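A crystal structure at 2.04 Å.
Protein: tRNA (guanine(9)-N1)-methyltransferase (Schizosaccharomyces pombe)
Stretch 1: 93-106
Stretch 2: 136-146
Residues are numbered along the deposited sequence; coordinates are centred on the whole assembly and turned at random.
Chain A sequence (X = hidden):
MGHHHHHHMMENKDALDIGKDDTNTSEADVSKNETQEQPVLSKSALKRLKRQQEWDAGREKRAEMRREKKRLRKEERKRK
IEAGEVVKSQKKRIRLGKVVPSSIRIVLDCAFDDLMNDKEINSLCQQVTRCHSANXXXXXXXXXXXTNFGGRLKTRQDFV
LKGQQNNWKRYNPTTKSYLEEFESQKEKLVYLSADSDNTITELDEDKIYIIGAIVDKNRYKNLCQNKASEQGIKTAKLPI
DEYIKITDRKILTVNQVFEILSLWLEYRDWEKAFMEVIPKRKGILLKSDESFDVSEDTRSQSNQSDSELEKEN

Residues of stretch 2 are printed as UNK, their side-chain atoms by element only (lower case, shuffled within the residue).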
# COMPACT_ATOMS: atom_id res chain seq x y z
N ARG A 93 3.99 -7.45 -18.89
CA ARG A 93 4.13 -5.97 -18.85
C ARG A 93 5.56 -5.58 -19.17
O ARG A 93 6.53 -6.11 -18.59
CB ARG A 93 3.73 -5.42 -17.47
CG ARG A 93 3.44 -3.93 -17.47
CD ARG A 93 3.24 -3.39 -16.04
NE ARG A 93 4.52 -3.02 -15.40
CZ ARG A 93 5.25 -1.94 -15.71
NH1 ARG A 93 4.85 -1.08 -16.65
NH2 ARG A 93 6.38 -1.71 -15.05
N ILE A 94 5.71 -4.66 -20.10
CA ILE A 94 7.02 -4.21 -20.46
C ILE A 94 7.19 -2.76 -19.99
O ILE A 94 6.26 -1.97 -20.08
CB ILE A 94 7.32 -4.40 -21.96
CG1 ILE A 94 8.75 -3.99 -22.28
CG2 ILE A 94 6.38 -3.58 -22.86
CD1 ILE A 94 9.11 -4.28 -23.69
N ARG A 95 8.36 -2.45 -19.44
CA ARG A 95 8.66 -1.11 -18.98
C ARG A 95 9.55 -0.36 -19.99
O ARG A 95 10.61 -0.86 -20.38
CB ARG A 95 9.35 -1.17 -17.62
CG ARG A 95 9.38 0.16 -16.89
CD ARG A 95 10.80 0.49 -16.50
NE ARG A 95 11.26 -0.38 -15.46
CZ ARG A 95 12.50 -0.82 -15.32
NH1 ARG A 95 13.46 -0.47 -16.17
NH2 ARG A 95 12.78 -1.63 -14.32
N LEU A 96 9.11 0.84 -20.38
CA LEU A 96 9.84 1.66 -21.35
C LEU A 96 10.43 2.90 -20.69
O LEU A 96 9.76 3.59 -19.93
CB LEU A 96 8.93 2.13 -22.50
CG LEU A 96 7.72 1.33 -23.01
CD1 LEU A 96 6.83 2.27 -23.82
CD2 LEU A 96 8.13 0.13 -23.85
N GLY A 97 11.69 3.19 -21.00
CA GLY A 97 12.24 4.48 -20.65
C GLY A 97 13.03 4.55 -19.37
O GLY A 97 13.38 3.53 -18.79
N LYS A 98 13.33 5.77 -18.95
CA LYS A 98 14.35 5.97 -17.92
C LYS A 98 13.76 5.86 -16.52
O LYS A 98 12.71 6.42 -16.27
CB LYS A 98 15.00 7.34 -18.11
CG LYS A 98 15.88 7.82 -16.94
CD LYS A 98 16.13 9.33 -17.06
CE LYS A 98 16.97 9.88 -15.89
NZ LYS A 98 18.21 9.10 -15.68
N VAL A 99 14.43 5.14 -15.63
CA VAL A 99 13.96 5.00 -14.26
C VAL A 99 14.22 6.30 -13.49
O VAL A 99 15.36 6.74 -13.39
CB VAL A 99 14.56 3.75 -13.56
CG1 VAL A 99 14.25 3.76 -12.04
CG2 VAL A 99 14.00 2.47 -14.18
N VAL A 100 13.15 6.92 -13.01
CA VAL A 100 13.24 8.15 -12.22
C VAL A 100 12.45 7.99 -10.90
O VAL A 100 11.22 8.03 -10.92
CB VAL A 100 12.72 9.41 -12.99
CG1 VAL A 100 12.74 10.65 -12.08
CG2 VAL A 100 13.56 9.68 -14.24
N PRO A 101 13.15 7.84 -9.76
CA PRO A 101 12.48 7.72 -8.47
C PRO A 101 11.48 8.85 -8.25
O PRO A 101 11.70 9.98 -8.66
CB PRO A 101 13.63 7.83 -7.48
CG PRO A 101 14.81 7.33 -8.22
CD PRO A 101 14.62 7.79 -9.62
N SER A 102 10.37 8.51 -7.61
CA SER A 102 9.37 9.48 -7.19
C SER A 102 9.71 9.89 -5.75
O SER A 102 10.25 9.11 -4.99
CB SER A 102 8.00 8.78 -7.24
OG SER A 102 6.97 9.53 -6.62
N SER A 103 9.38 11.11 -5.37
CA SER A 103 9.53 11.50 -3.98
C SER A 103 8.37 10.96 -3.08
O SER A 103 8.43 11.06 -1.86
CB SER A 103 9.64 13.02 -3.88
OG SER A 103 8.52 13.60 -4.50
N ILE A 104 7.34 10.36 -3.68
CA ILE A 104 6.22 9.83 -2.88
C ILE A 104 6.67 8.79 -1.84
O ILE A 104 7.58 7.99 -2.11
CB ILE A 104 5.08 9.29 -3.78
CG1 ILE A 104 4.45 10.48 -4.51
CG2 ILE A 104 4.00 8.54 -2.97
CD1 ILE A 104 3.66 10.12 -5.80
N ARG A 105 6.08 8.86 -0.64
CA ARG A 105 6.17 7.79 0.35
C ARG A 105 4.89 6.98 0.26
O ARG A 105 3.81 7.56 0.19
CB ARG A 105 6.30 8.34 1.77
CG ARG A 105 7.74 8.71 2.19
CD ARG A 105 8.38 9.72 1.25
NE ARG A 105 7.60 10.95 1.08
CZ ARG A 105 7.61 11.98 1.93
NH1 ARG A 105 8.33 11.93 3.05
NH2 ARG A 105 6.88 13.06 1.64
N ILE A 106 5.02 5.66 0.24
CA ILE A 106 3.84 4.79 0.42
C ILE A 106 4.01 3.98 1.69
O ILE A 106 5.03 3.35 1.88
CB ILE A 106 3.55 3.87 -0.81
CG1 ILE A 106 3.22 4.74 -2.05
CG2 ILE A 106 2.43 2.82 -0.46
CD1 ILE A 106 2.79 3.95 -3.33
N UNK A 136 10.64 -2.31 -6.97
CA UNK A 136 12.01 -2.42 -7.49
C UNK A 136 12.11 -2.26 -9.01
O UNK A 136 13.08 -1.67 -9.51
c UNK A 136 14.97 -2.77 -6.42
c UNK A 136 16.01 -4.03 -4.58
c UNK A 136 12.65 -3.76 -7.05
n UNK A 136 16.96 -4.48 -5.39
n UNK A 136 15.99 -4.42 -3.31
c UNK A 136 14.18 -3.82 -7.29
n UNK A 136 15.07 -3.21 -5.03
N UNK A 137 11.13 -2.81 -9.74
CA UNK A 137 11.12 -2.81 -11.19
C UNK A 137 10.33 -1.61 -11.74
O UNK A 137 10.23 -1.44 -12.96
c UNK A 137 11.38 -5.33 -11.43
o UNK A 137 9.19 -4.32 -11.27
c UNK A 137 10.52 -4.13 -11.77
N UNK A 138 9.77 -0.78 -10.84
CA UNK A 138 8.87 0.29 -11.27
C UNK A 138 9.64 1.37 -12.04
O UNK A 138 10.83 1.60 -11.77
c UNK A 138 8.19 0.90 -10.06
N UNK A 139 8.98 2.02 -12.98
CA UNK A 139 9.60 3.13 -13.68
C UNK A 139 9.90 4.29 -12.70
O UNK A 139 10.92 4.97 -12.83
c UNK A 139 8.35 5.29 -16.76
c UNK A 139 8.74 3.61 -14.86
c UNK A 139 10.55 4.07 -16.55
c UNK A 139 9.36 4.67 -15.79
N UNK A 140 9.04 4.46 -11.70
CA UNK A 140 9.24 5.46 -10.64
C UNK A 140 9.15 4.85 -9.24
O UNK A 140 8.10 4.93 -8.61
c UNK A 140 7.28 7.13 -13.14
c UNK A 140 8.19 7.22 -12.14
c UNK A 140 8.95 8.35 -13.87
c UNK A 140 8.22 6.61 -10.78
n UNK A 140 7.77 7.86 -14.19
n UNK A 140 9.23 7.97 -12.64
N UNK A 141 10.24 4.25 -8.74
CA UNK A 141 10.14 3.67 -7.42
C UNK A 141 9.87 4.75 -6.39
O UNK A 141 10.33 5.86 -6.53
c UNK A 141 12.32 3.29 -8.37
c UNK A 141 11.53 3.07 -7.16
c UNK A 141 11.51 3.94 -9.42
N UNK A 142 9.13 4.39 -5.35
CA UNK A 142 8.87 5.28 -4.24
C UNK A 142 9.65 4.82 -3.04
O UNK A 142 10.33 3.78 -3.11
c UNK A 142 6.88 3.88 -3.48
c UNK A 142 7.35 5.27 -3.89
c UNK A 142 6.56 5.76 -5.08
N UNK A 143 9.53 5.55 -1.93
CA UNK A 143 10.00 5.03 -0.65
C UNK A 143 8.86 4.29 0.03
O UNK A 143 7.80 4.88 0.37
o UNK A 143 14.25 5.89 -0.50
c UNK A 143 12.02 6.63 -0.14
c UNK A 143 13.17 5.62 0.05
c UNK A 143 10.59 6.14 0.26
o UNK A 143 13.06 4.58 0.75
N UNK A 144 9.07 2.98 0.19
CA UNK A 144 8.15 2.09 0.87
C UNK A 144 8.40 2.01 2.37
O UNK A 144 9.51 1.73 2.81
c UNK A 144 5.80 0.14 0.47
c UNK A 144 8.22 0.68 0.23
c UNK A 144 7.21 -0.40 0.67
c UNK A 144 7.42 -1.75 -0.12
N UNK A 145 7.37 2.27 3.17
CA UNK A 145 7.46 2.17 4.62
C UNK A 145 6.55 1.06 5.05
O UNK A 145 5.47 0.84 4.43
c UNK A 145 8.78 4.96 6.49
c UNK A 145 8.13 4.55 5.31
c UNK A 145 9.46 6.15 4.07
c UNK A 145 10.12 6.53 5.26
c UNK A 145 9.76 5.95 6.47
c UNK A 145 7.06 3.47 5.33
c UNK A 145 8.48 5.16 4.11
N UNK A 146 6.97 0.35 6.10
CA UNK A 146 6.10 -0.60 6.80
C UNK A 146 6.04 -0.19 8.29
O UNK A 146 7.00 -0.43 9.06
c UNK A 146 6.61 -1.99 6.64

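Position 136 carries three carbons, a nitrogen, and then a carbon bearing two more nitrogens, the pattern of a guanidinium; its CB points away from stretch 1, and it is Arg 136. At position 137 a single carbon bears one oxygen and one carbon, a branched hydroxyl side chain whose CB comes near Arg 95 NH2, so this is Thr 137. Its backbone O matters most here: Arg 95 NE and Arg 95 NH2 each donate to Thr 137 O at 2.9 Å, so one edge of the guanidinium grips a single carbonyl.

Position 138 has one side-chain carbon, directed away from stretch 1, and is Ala 138. Position 139 has four carbons forked at the second, and one terminal carbon lies close to Arg 95 CD and Lys 98 O. This is Leu 139, with chi1 t and chi2 p, the residue most covered by stretch 1: Leu 139 CD1 lies 3.6 Å from Arg 95 CD and 3.2 Å from Lys 98 O, so the methyl packs against backbone as well as side chain. Its own carbonyl accepts a hydrogen bond from the backbone, Val 100 N to Leu 139 O, 3.0 Å.

Position 140 shows one carbon leading to a five-membered ring of three carbons and two nitrogens, with Val 100 O at the ring edge: His 140. Val 100 O receives a short hydrogen bond from His 140 ND1, 2.6 Å, which places a proton on that nitrogen. At 141 three carbons close a ring onto the backbone N, and one of them meets Val 99 CG1, giving Pro 141; Pro 141 CD is 3.8 Å from Val 99 CG1, and Pro 141 O accepts from Ser 102 N at 2.9 Å.

Position 142 has one carbon carrying two others, which touch Ile 104 and Ile 106, hence Val 142, whose CG1 is 4.0 Å from Ile 104 CB and whose CG2 is 4.0 Å from Ile 106 CG1. Position 143 has three carbons, the last with two oxygens leading away from stretch 1: Glu 143. Position 144, four carbons forked at the second, one approaching Ile 106 CG2, is Leu 144; its CD1 lies 4.4 Å from Ile 106 CG2. Position 145 has one carbon and a six-carbon ring that reaches Arg 105 CG: Phe 145, whose CE2 is 3.6 Å from Arg 105 CG. The lone carbon of position 146, beyond reach of stretch 1, makes it Ala 146.

The contact works chiefly through backbone. A parallel pairing of Arg 105 with Glu 143 and Ile 106 with Leu 144 is held by Glu 143 N to Ile 104 O (3.1 Å), Ile 106 N to Glu 143 O (2.9 Å) and Phe 145 N to Ile 106 O (2.9 Å). Before the strands, the loops continue side by side, where Arg 95 and His 140 add side-chain hydrogen bonds to main-chain carbonyls.

Stretch 2 136-146: RTALHPVELFA
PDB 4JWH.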